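Local coordinates for protein excinuclease ABC, subunit A. (Deinococcus radiodurans, PDB 2VF7) that binds and hydrolyses ATP, carries zinc and binds DNA, and as a UvrA-family ABC protein probably takes part in recognising damaged DNA for repair, at residues Q23-R35 against A457-P469. The protein carries 1 engineered substitution. Numbering follows the deposited sequence. Where two conformers were deposited one is given.
Sequences QHNLKDISVKVPR and AGEKGGEILYSGP. With ADP (adenosine-5'-diphosphate), chain E.
The carbonyl oxygen of Gly458 is gripped by two N-H donors, Asn25 ND2 from across the contact at 2.8 Å and Gly461 N from its own turn, which come in from opposite faces of the carbonyl plane. The Asn25 bond is nearly straight (168°) and lies in the plane of the side-chain amide, so the amide is held against swivelling. With CG lodged between the backbone N and the carbonyl carbon (chi1 68°), ND2 reaches the glycine turn while OD1 lies 3.0 Å from C5' of the ADP ribose. An alanine here would probably strip Gly458 O of its side-chain donor and open a gap between the nucleotide sugar and the 458-462 turn.

Next along, Lys27 N donates to Gly462 O at 3.0 Å, and the side chain bends once at chi2 and then runs extended along the same turn, bringing NZ within 3.1 Å of Glu459 O. Gly462 must stay bare: any CB would run into Asn25 O, to which its CA already makes a C-H...O contact. Beyond the turn, Ile464 meets Ile29 about at right angles, its CG1 4.0 Å from Ile29 CD1 and 4.2 Å from Val31 CB, while Leu52 of helix 49-69 also packs on it. At the far end Ser467 OG donates to Lys32 O at 2.8 Å, almost straight down the carbonyl, and also shares a hydrogen bond with Trp449 NE1 of strand 449-453.

Strands 29-34 and 466-468 run 26° apart at 7.5 Å, too far for backbone pairing; they are edge strands of the antiparallel sheet and the mixed sheet of an ABC ATPase domain. Ahead of strand 29-34, His24 lays its ring face over the adenine, offset toward the rim, beside the P-loop, the nucleotide site typical of that fold.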
ATOM      1  N   GLN A  23     -21.426 -15.810   2.873  1.00 51.84           N
ATOM      2  CA  GLN A  23     -20.972 -15.087   1.691  1.00 51.58           C
ATOM      3  C   GLN A  23     -21.654 -15.634   0.465  1.00 51.17           C
ATOM      4  O   GLN A  23     -21.650 -16.823   0.250  1.00 51.57           O
ATOM      5  CB  GLN A  23     -19.457 -15.220   1.540  1.00 52.34           C
ATOM      6  CG  GLN A  23     -18.841 -14.332   0.472  1.00 53.06           C
ATOM      7  CD  GLN A  23     -18.802 -12.902   0.905  1.00 55.35           C
ATOM      8  OE1 GLN A  23     -18.955 -12.600   2.090  1.00 56.79           O
ATOM      9  NE2 GLN A  23     -18.616 -11.996  -0.049  1.00 55.68           N
ATOM     10  N   HIS A  24     -22.236 -14.751  -0.339  1.00 51.44           N
ATOM     11  CA  HIS A  24     -23.087 -15.129  -1.475  1.00 50.61           C
ATOM     12  C   HIS A  24     -24.113 -16.192  -1.084  1.00 51.29           C
ATOM     13  O   HIS A  24     -25.027 -15.918  -0.272  1.00 52.36           O
ATOM     14  CB  HIS A  24     -22.260 -15.536  -2.691  1.00 50.43           C
ATOM     15  CG  HIS A  24     -21.075 -14.660  -2.920  1.00 49.12           C
ATOM     16  ND1 HIS A  24     -19.832 -15.159  -3.234  1.00 50.38           N
ATOM     17  CD2 HIS A  24     -20.939 -13.314  -2.847  1.00 45.54           C
ATOM     18  CE1 HIS A  24     -18.975 -14.154  -3.346  1.00 51.14           C
ATOM     19  NE2 HIS A  24     -19.624 -13.024  -3.120  1.00 48.27           N
ATOM     20  N   ASN A  25     -23.983 -17.393  -1.622  1.00 50.85           N
ATOM     21  CA  ASN A  25     -25.015 -18.385  -1.383  1.00 51.31           C
ATOM     22  C   ASN A  25     -24.698 -19.337  -0.222  1.00 51.47           C
ATOM     23  O   ASN A  25     -25.396 -20.313  -0.011  1.00 51.81           O
ATOM     24  CB  ASN A  25     -25.337 -19.143  -2.669  1.00 50.67           C
ATOM     25  CG  ASN A  25     -24.204 -20.022  -3.124  1.00 51.24           C
ATOM     26  OD1 ASN A  25     -23.033 -19.627  -3.073  1.00 51.17           O
ATOM     27  ND2 ASN A  25     -24.541 -21.226  -3.581  1.00 50.89           N
ATOM     28  N   LEU A  26     -23.650 -19.053   0.539  1.00 51.88           N
ATOM     29  CA  LEU A  26     -23.342 -19.893   1.686  1.00 52.19           C
ATOM     30  C   LEU A  26     -24.526 -19.778   2.649  1.00 52.65           C
ATOM     31  O   LEU A  26     -25.104 -18.703   2.804  1.00 52.64           O
ATOM     32  CB  LEU A  26     -22.017 -19.465   2.318  1.00 52.12           C
ATOM     33  CG  LEU A  26     -20.663 -19.990   1.804  1.00 51.73           C
ATOM     34  CD1 LEU A  26     -20.702 -20.738   0.486  1.00 52.93           C
ATOM     35  CD2 LEU A  26     -19.640 -18.891   1.743  1.00 50.90           C
ATOM     36  N   LYS A  27     -24.919 -20.892   3.252  1.00 53.08           N
ATOM     37  CA  LYS A  27     -26.117 -20.918   4.082  1.00 53.77           C
ATOM     38  C   LYS A  27     -25.804 -20.737   5.554  1.00 54.01           C
ATOM     39  O   LYS A  27     -26.274 -21.512   6.376  1.00 54.52           O
ATOM     40  CB  LYS A  27     -26.873 -22.246   3.903  1.00 53.88           C
ATOM     41  CG  LYS A  27     -27.293 -22.595   2.477  1.00 54.52           C
ATOM     42  CD  LYS A  27     -28.468 -21.785   2.022  1.00 56.20           C
ATOM     43  CE  LYS A  27     -28.712 -21.970   0.532  1.00 58.44           C
ATOM     44  NZ  LYS A  27     -30.030 -21.374   0.167  1.00 59.35           N
ATOM     45  N   ASP A  28     -25.007 -19.739   5.909  1.00 54.70           N
ATOM     46  CA  ASP A  28     -24.709 -19.520   7.332  1.00 55.37           C
ATOM     47  C   ASP A  28     -24.109 -20.814   7.885  1.00 55.48           C
ATOM     48  O   ASP A  28     -24.666 -21.416   8.802  1.00 55.47           O
ATOM     49  CB  ASP A  28     -26.008 -19.183   8.075  1.00 55.82           C
ATOM     50  CG  ASP A  28     -25.784 -18.404   9.360  1.00 57.78           C
ATOM     51  OD1 ASP A  28     -26.675 -18.445  10.230  1.00 59.53           O
ATOM     52  OD2 ASP A  28     -24.741 -17.733   9.501  1.00 60.91           O
ATOM     53  N   ILE A  29     -22.991 -21.247   7.288  1.00 54.88           N
ATOM     54  CA  ILE A  29     -22.392 -22.560   7.569  1.00 54.25           C
ATOM     55  C   ILE A  29     -21.311 -22.530   8.669  1.00 54.35           C
ATOM     56  O   ILE A  29     -20.733 -21.469   8.977  1.00 54.11           O
ATOM     57  CB  ILE A  29     -21.792 -23.249   6.262  1.00 54.16           C
ATOM     58  CG1 ILE A  29     -20.540 -22.529   5.759  1.00 53.40           C
ATOM     59  CG2 ILE A  29     -22.812 -23.332   5.145  1.00 53.47           C
ATOM     60  CD1 ILE A  29     -19.236 -23.046   6.352  1.00 53.77           C
ATOM     61  N   SER A  30     -21.056 -23.707   9.244  1.00 54.03           N
ATOM     62  CA  SER A  30     -19.910 -23.939  10.118  1.00 53.80           C
ATOM     63  C   SER A  30     -19.081 -25.061   9.520  1.00 53.47           C
ATOM     64  O   SER A  30     -19.623 -26.090   9.140  1.00 53.40           O
ATOM     65  CB  SER A  30     -20.362 -24.359  11.515  1.00 53.48           C
ATOM     66  OG  SER A  30     -21.064 -23.326  12.152  1.00 53.41           O
ATOM     67  N   VAL A  31     -17.775 -24.855   9.425  1.00 52.96           N
ATOM     68  CA  VAL A  31     -16.875 -25.902   8.977  1.00 53.14           C
ATOM     69  C   VAL A  31     -15.534 -25.769   9.690  1.00 53.28           C
ATOM     70  O   VAL A  31     -15.167 -24.690  10.126  1.00 53.80           O
ATOM     71  CB  VAL A  31     -16.713 -25.912   7.414  1.00 52.79           C
ATOM     72  CG1 VAL A  31     -15.904 -24.737   6.927  1.00 52.83           C
ATOM     73  CG2 VAL A  31     -16.081 -27.192   6.948  1.00 52.62           C
ATOM     74  N   LYS A  32     -14.824 -26.881   9.832  1.00 54.21           N
ATOM     75  CA  LYS A  32     -13.448 -26.874  10.325  1.00 54.44           C
ATOM     76  C   LYS A  32     -12.534 -27.551   9.301  1.00 54.33           C
ATOM     77  O   LYS A  32     -12.939 -28.504   8.632  1.00 53.85           O
ATOM     78  CB  LYS A  32     -13.342 -27.572  11.684  1.00 54.11           C
ATOM     79  CG  LYS A  32     -13.193 -29.078  11.600  1.00 54.93           C
ATOM     80  CD  LYS A  32     -13.274 -29.772  12.970  1.00 54.95           C
ATOM     81  CE  LYS A  32     -13.102 -31.295  12.815  1.00 54.67           C
ATOM     82  NZ  LYS A  32     -12.796 -31.983  14.097  1.00 55.69           N
ATOM     83  N   VAL A  33     -11.305 -27.048   9.184  1.00 54.28           N
ATOM     84  CA  VAL A  33     -10.311 -27.617   8.258  1.00 53.89           C
ATOM     85  C   VAL A  33      -8.909 -27.608   8.875  1.00 53.39           C
ATOM     86  O   VAL A  33      -8.499 -26.605   9.477  1.00 52.99           O
ATOM     87  CB  VAL A  33     -10.306 -26.904   6.847  1.00 53.33           C
ATOM     88  CG1 VAL A  33     -11.658 -26.942   6.234  1.00 53.47           C
ATOM     89  CG2 VAL A  33      -9.867 -25.474   6.951  1.00 53.65           C
ATOM     90  N   PRO A  34      -8.164 -28.718   8.707  1.00 53.48           N
ATOM     91  CA  PRO A  34      -6.824 -28.804   9.283  1.00 53.25           C
ATOM     92  C   PRO A  34      -5.850 -27.819   8.645  1.00 53.69           C
ATOM     93  O   PRO A  34      -5.949 -27.509   7.452  1.00 53.60           O
ATOM     94  CB  PRO A  34      -6.414 -30.253   9.011  1.00 53.07           C
ATOM     95  CG  PRO A  34      -7.243 -30.700   7.899  1.00 52.71           C
ATOM     96  CD  PRO A  34      -8.525 -29.949   7.980  1.00 53.35           C
ATOM     97  N   ARG A  35      -4.935 -27.298   9.446  1.00 53.85           N
ATOM     98  CA  ARG A  35      -3.863 -26.490   8.896  1.00 54.80           C
ATOM     99  C   ARG A  35      -2.711 -27.467   8.729  1.00 54.44           C
ATOM    100  O   ARG A  35      -2.782 -28.579   9.272  1.00 55.05           O
ATOM    101  CB  ARG A  35      -3.572 -25.237   9.768  1.00 54.35           C
ATOM    102  CG  ARG A  35      -2.524 -25.390  10.855  1.00 56.80           C
ATOM    103  CD  ARG A  35      -2.225 -24.046  11.595  1.00 55.31           C
ATOM    104  NE  ARG A  35      -3.455 -23.440  12.095  1.00 53.23           N
ATOM    105  CZ  ARG A  35      -4.067 -23.795  13.220  1.00 51.14           C
ATOM    106  NH1 ARG A  35      -3.558 -24.736  13.990  1.00 50.80           N
ATOM    107  NH2 ARG A  35      -5.198 -23.203  13.573  1.00 50.92           N
ATOM    108  N   ALA A 457     -26.215 -26.128  -7.509  1.00 57.10           N
ATOM    109  CA  ALA A 457     -25.677 -24.789  -7.725  1.00 57.21           C
ATOM    110  C   ALA A 457     -26.612 -23.692  -7.209  1.00 57.56           C
ATOM    111  O   ALA A 457     -27.834 -23.839  -7.246  1.00 58.21           O
ATOM    112  CB  ALA A 457     -25.343 -24.581  -9.203  1.00 56.68           C
ATOM    113  N   GLY A 458     -26.041 -22.597  -6.713  1.00 57.72           N
ATOM    114  CA  GLY A 458     -26.843 -21.441  -6.306  1.00 57.86           C
ATOM    115  C   GLY A 458     -27.700 -21.604  -5.060  1.00 58.23           C
ATOM    116  O   GLY A 458     -27.233 -22.051  -4.022  1.00 58.24           O
ATOM    117  N   GLU A 459     -28.968 -21.220  -5.168  1.00 58.71           N
ATOM    118  CA  GLU A 459     -29.906 -21.251  -4.049  1.00 58.92           C
ATOM    119  C   GLU A 459     -30.161 -22.683  -3.566  1.00 58.41           C
ATOM    120  O   GLU A 459     -30.636 -22.891  -2.450  1.00 58.43           O
ATOM    121  CB  GLU A 459     -31.224 -20.546  -4.428  1.00 59.13           C
ATOM    122  CG  GLU A 459     -31.046 -19.365  -5.415  1.00 60.40           C
ATOM    123  CD  GLU A 459     -32.109 -18.281  -5.293  0.70 59.59           C
ATOM    124  OE1 GLU A 459     -32.895 -18.088  -6.249  0.70 60.06           O
ATOM    125  OE2 GLU A 459     -32.149 -17.607  -4.243  0.70 61.05           O
ATOM    126  N   LYS A 460     -29.820 -23.658  -4.413  1.00 58.04           N
ATOM    127  CA  LYS A 460     -29.965 -25.085  -4.104  1.00 57.32           C
ATOM    128  C   LYS A 460     -28.645 -25.718  -3.690  1.00 56.57           C
ATOM    129  O   LYS A 460     -28.537 -26.932  -3.619  1.00 56.99           O
ATOM    130  CB  LYS A 460     -30.534 -25.845  -5.301  1.00 57.33           C
ATOM    131  CG  LYS A 460     -32.006 -25.620  -5.568  1.00 57.97           C
ATOM    132  CD  LYS A 460     -32.443 -26.522  -6.709  1.00 59.17           C
ATOM    133  CE  LYS A 460     -33.945 -26.656  -6.811  1.00 59.25           C
ATOM    134  NZ  LYS A 460     -34.302 -27.658  -7.849  1.00 59.20           N
ATOM    135  N   GLY A 461     -27.643 -24.888  -3.431  1.00 56.07           N
ATOM    136  CA  GLY A 461     -26.360 -25.342  -2.910  1.00 54.81           C
ATOM    137  C   GLY A 461     -25.953 -24.535  -1.697  1.00 54.29           C
ATOM    138  O   GLY A 461     -26.803 -24.088  -0.925  1.00 54.15           O
ATOM    139  N   GLY A 462     -24.651 -24.345  -1.517  1.00 53.98           N
ATOM    140  CA  GLY A 462     -24.156 -23.492  -0.430  1.00 53.53           C
ATOM    141  C   GLY A 462     -24.137 -24.119   0.953  1.00 53.39           C
ATOM    142  O   GLY A 462     -24.037 -23.413   1.943  1.00 52.98           O
ATOM    143  N   GLU A 463     -24.238 -25.447   1.024  1.00 53.97           N
ATOM    144  CA  GLU A 463     -24.072 -26.175   2.299  1.00 54.27           C
ATOM    145  C   GLU A 463     -22.933 -27.201   2.296  1.00 53.63           C
ATOM    146  O   GLU A 463     -22.397 -27.560   1.248  1.00 52.94           O
ATOM    147  CB  GLU A 463     -25.386 -26.798   2.771  1.00 54.47           C
ATOM    148  CG  GLU A 463     -26.277 -27.291   1.677  1.00 57.41           C
ATOM    149  CD  GLU A 463     -27.746 -27.217   2.053  1.00 60.14           C
ATOM    150  OE1 GLU A 463     -28.061 -26.886   3.215  1.00 61.99           O
ATOM    151  OE2 GLU A 463     -28.591 -27.481   1.180  1.00 61.74           O
ATOM    152  N   ILE A 464     -22.538 -27.633   3.488  1.00 53.46           N
ATOM    153  CA  ILE A 464     -21.382 -28.514   3.640  1.00 52.96           C
ATOM    154  C   ILE A 464     -21.914 -29.910   3.688  1.00 52.81           C
ATOM    155  O   ILE A 464     -22.670 -30.258   4.584  1.00 52.43           O
ATOM    156  CB  ILE A 464     -20.550 -28.197   4.943  1.00 53.48           C
ATOM    157  CG1 ILE A 464     -20.096 -26.723   4.994  1.00 52.15           C
ATOM    158  CG2 ILE A 464     -19.366 -29.154   5.109  1.00 52.63           C
ATOM    159  CD1 ILE A 464     -19.410 -26.227   3.744  1.00 53.84           C
ATOM    160  N   LEU A 465     -21.546 -30.705   2.695  1.00 52.99           N
ATOM    161  CA  LEU A 465     -21.978 -32.092   2.660  1.00 52.69           C
ATOM    162  C   LEU A 465     -21.048 -32.954   3.501  1.00 52.54           C
ATOM    163  O   LEU A 465     -21.476 -33.916   4.152  1.00 52.41           O
ATOM    164  CB  LEU A 465     -22.026 -32.600   1.221  1.00 52.71           C
ATOM    165  CG  LEU A 465     -22.758 -31.712   0.211  1.00 52.80           C
ATOM    166  CD1 LEU A 465     -23.001 -32.483  -1.063  1.00 50.87           C
ATOM    167  CD2 LEU A 465     -24.059 -31.142   0.769  1.00 53.48           C
ATOM    168  N   TYR A 466     -19.770 -32.585   3.487  1.00 52.50           N
ATOM    169  CA  TYR A 466     -18.727 -33.358   4.140  1.00 52.44           C
ATOM    170  C   TYR A 466     -17.515 -32.491   4.466  1.00 52.53           C
ATOM    171  O   TYR A 466     -17.135 -31.649   3.681  1.00 52.61           O
ATOM    172  CB  TYR A 466     -18.326 -34.543   3.247  1.00 52.46           C
ATOM    173  CG  TYR A 466     -17.305 -35.484   3.863  1.00 52.04           C
ATOM    174  CD1 TYR A 466     -17.637 -36.257   4.967  1.00 49.21           C
ATOM    175  CD2 TYR A 466     -16.002 -35.583   3.336  1.00 50.18           C
ATOM    176  CE1 TYR A 466     -16.723 -37.096   5.536  1.00 50.48           C
ATOM    177  CE2 TYR A 466     -15.073 -36.421   3.905  1.00 49.77           C
ATOM    178  CZ  TYR A 466     -15.444 -37.186   5.013  1.00 50.92           C
ATOM    179  OH  TYR A 466     -14.555 -38.044   5.630  1.00 51.40           O
ATOM    180  N   SER A 467     -16.946 -32.678   5.654  1.00 52.87           N
ATOM    181  CA  SER A 467     -15.603 -32.191   5.958  1.00 52.94           C
ATOM    182  C   SER A 467     -14.836 -33.321   6.655  1.00 53.52           C
ATOM    183  O   SER A 467     -15.115 -33.649   7.797  1.00 53.92           O
ATOM    184  CB  SER A 467     -15.671 -30.923   6.828  1.00 53.04           C
ATOM    185  OG  SER A 467     -14.388 -30.340   7.040  1.00 52.04           O
ATOM    186  N   GLY A 468     -13.892 -33.931   5.950  1.00 54.00           N
ATOM    187  CA  GLY A 468     -13.065 -35.002   6.506  1.00 55.24           C
ATOM    188  C   GLY A 468     -12.146 -35.564   5.429  1.00 56.67           C
ATOM    189  O   GLY A 468     -12.177 -35.087   4.294  1.00 56.17           O
ATOM    190  N   PRO A 469     -11.323 -36.578   5.774  1.00 57.83           N
ATOM    191  CA  PRO A 469     -10.512 -37.307   4.785  1.00 59.11           C
ATOM    192  C   PRO A 469     -11.375 -37.820   3.624  1.00 60.67           C
ATOM    193  O   PRO A 469     -12.543 -38.152   3.834  1.00 60.97           O
ATOM    194  CB  PRO A 469      -9.977 -38.503   5.584  1.00 59.02           C
ATOM    195  CG  PRO A 469      -9.967 -38.047   6.996  1.00 58.12           C
ATOM    196  CD  PRO A 469     -11.121 -37.098   7.143  1.00 57.87           C
TER
HETATM  197  PB  ADP E 902     -18.019 -22.386  -7.228  1.00 43.47           P
HETATM  198  O1B ADP E 902     -18.245 -23.823  -6.857  1.00 47.23           O
HETATM  199  O2B ADP E 902     -18.369 -22.068  -8.651  1.00 45.01           O
HETATM  200  O3B ADP E 902     -16.631 -21.905  -6.846  1.00 46.30           O
HETATM  201  PA  ADP E 902     -19.135 -19.930  -6.493  1.00 39.89           P
HETATM  202  O1A ADP E 902     -18.383 -19.492  -7.751  1.00 37.11           O
HETATM  203  O2A ADP E 902     -18.779 -19.303  -5.185  1.00 42.67           O
HETATM  204  O3A ADP E 902     -19.064 -21.525  -6.341  1.00 40.97           O
HETATM  205  O5' ADP E 902     -20.681 -19.564  -6.745  1.00 41.35           O
HETATM  206  C5' ADP E 902     -21.663 -19.402  -5.719  1.00 39.25           C
HETATM  207  C4' ADP E 902     -22.384 -18.084  -5.950  1.00 39.34           C
HETATM  208  O4' ADP E 902     -21.467 -17.016  -5.682  1.00 39.71           O
HETATM  209  C3' ADP E 902     -22.889 -17.858  -7.375  1.00 39.63           C
HETATM  210  O3' ADP E 902     -24.193 -17.227  -7.365  1.00 36.89           O
HETATM  211  C2' ADP E 902     -21.825 -16.936  -7.954  1.00 39.03           C
HETATM  212  O2' ADP E 902     -22.274 -16.170  -9.068  1.00 39.62           O
HETATM  213  C1' ADP E 902     -21.454 -16.076  -6.752  1.00 39.55           C
HETATM  214  N9  ADP E 902     -20.103 -15.490  -6.836  1.00 39.48           N
HETATM  215  C8  ADP E 902     -18.949 -16.189  -6.896  1.00 39.84           C
HETATM  216  N7  ADP E 902     -17.866 -15.394  -6.979  1.00 37.04           N
HETATM  217  C5  ADP E 902     -18.343 -14.134  -6.960  1.00 38.64           C
HETATM  218  C6  ADP E 902     -17.730 -12.795  -6.975  1.00 38.51           C
HETATM  219  N6  ADP E 902     -16.380 -12.663  -7.067  1.00 40.16           N
HETATM  220  N1  ADP E 902     -18.555 -11.735  -6.925  1.00 40.37           N
HETATM  221  C2  ADP E 902     -19.900 -11.851  -6.840  1.00 39.14           C
HETATM  222  N3  ADP E 902     -20.523 -13.036  -6.807  1.00 40.30           N
HETATM  223  C4  ADP E 902     -19.808 -14.195  -6.856  1.00 39.63           C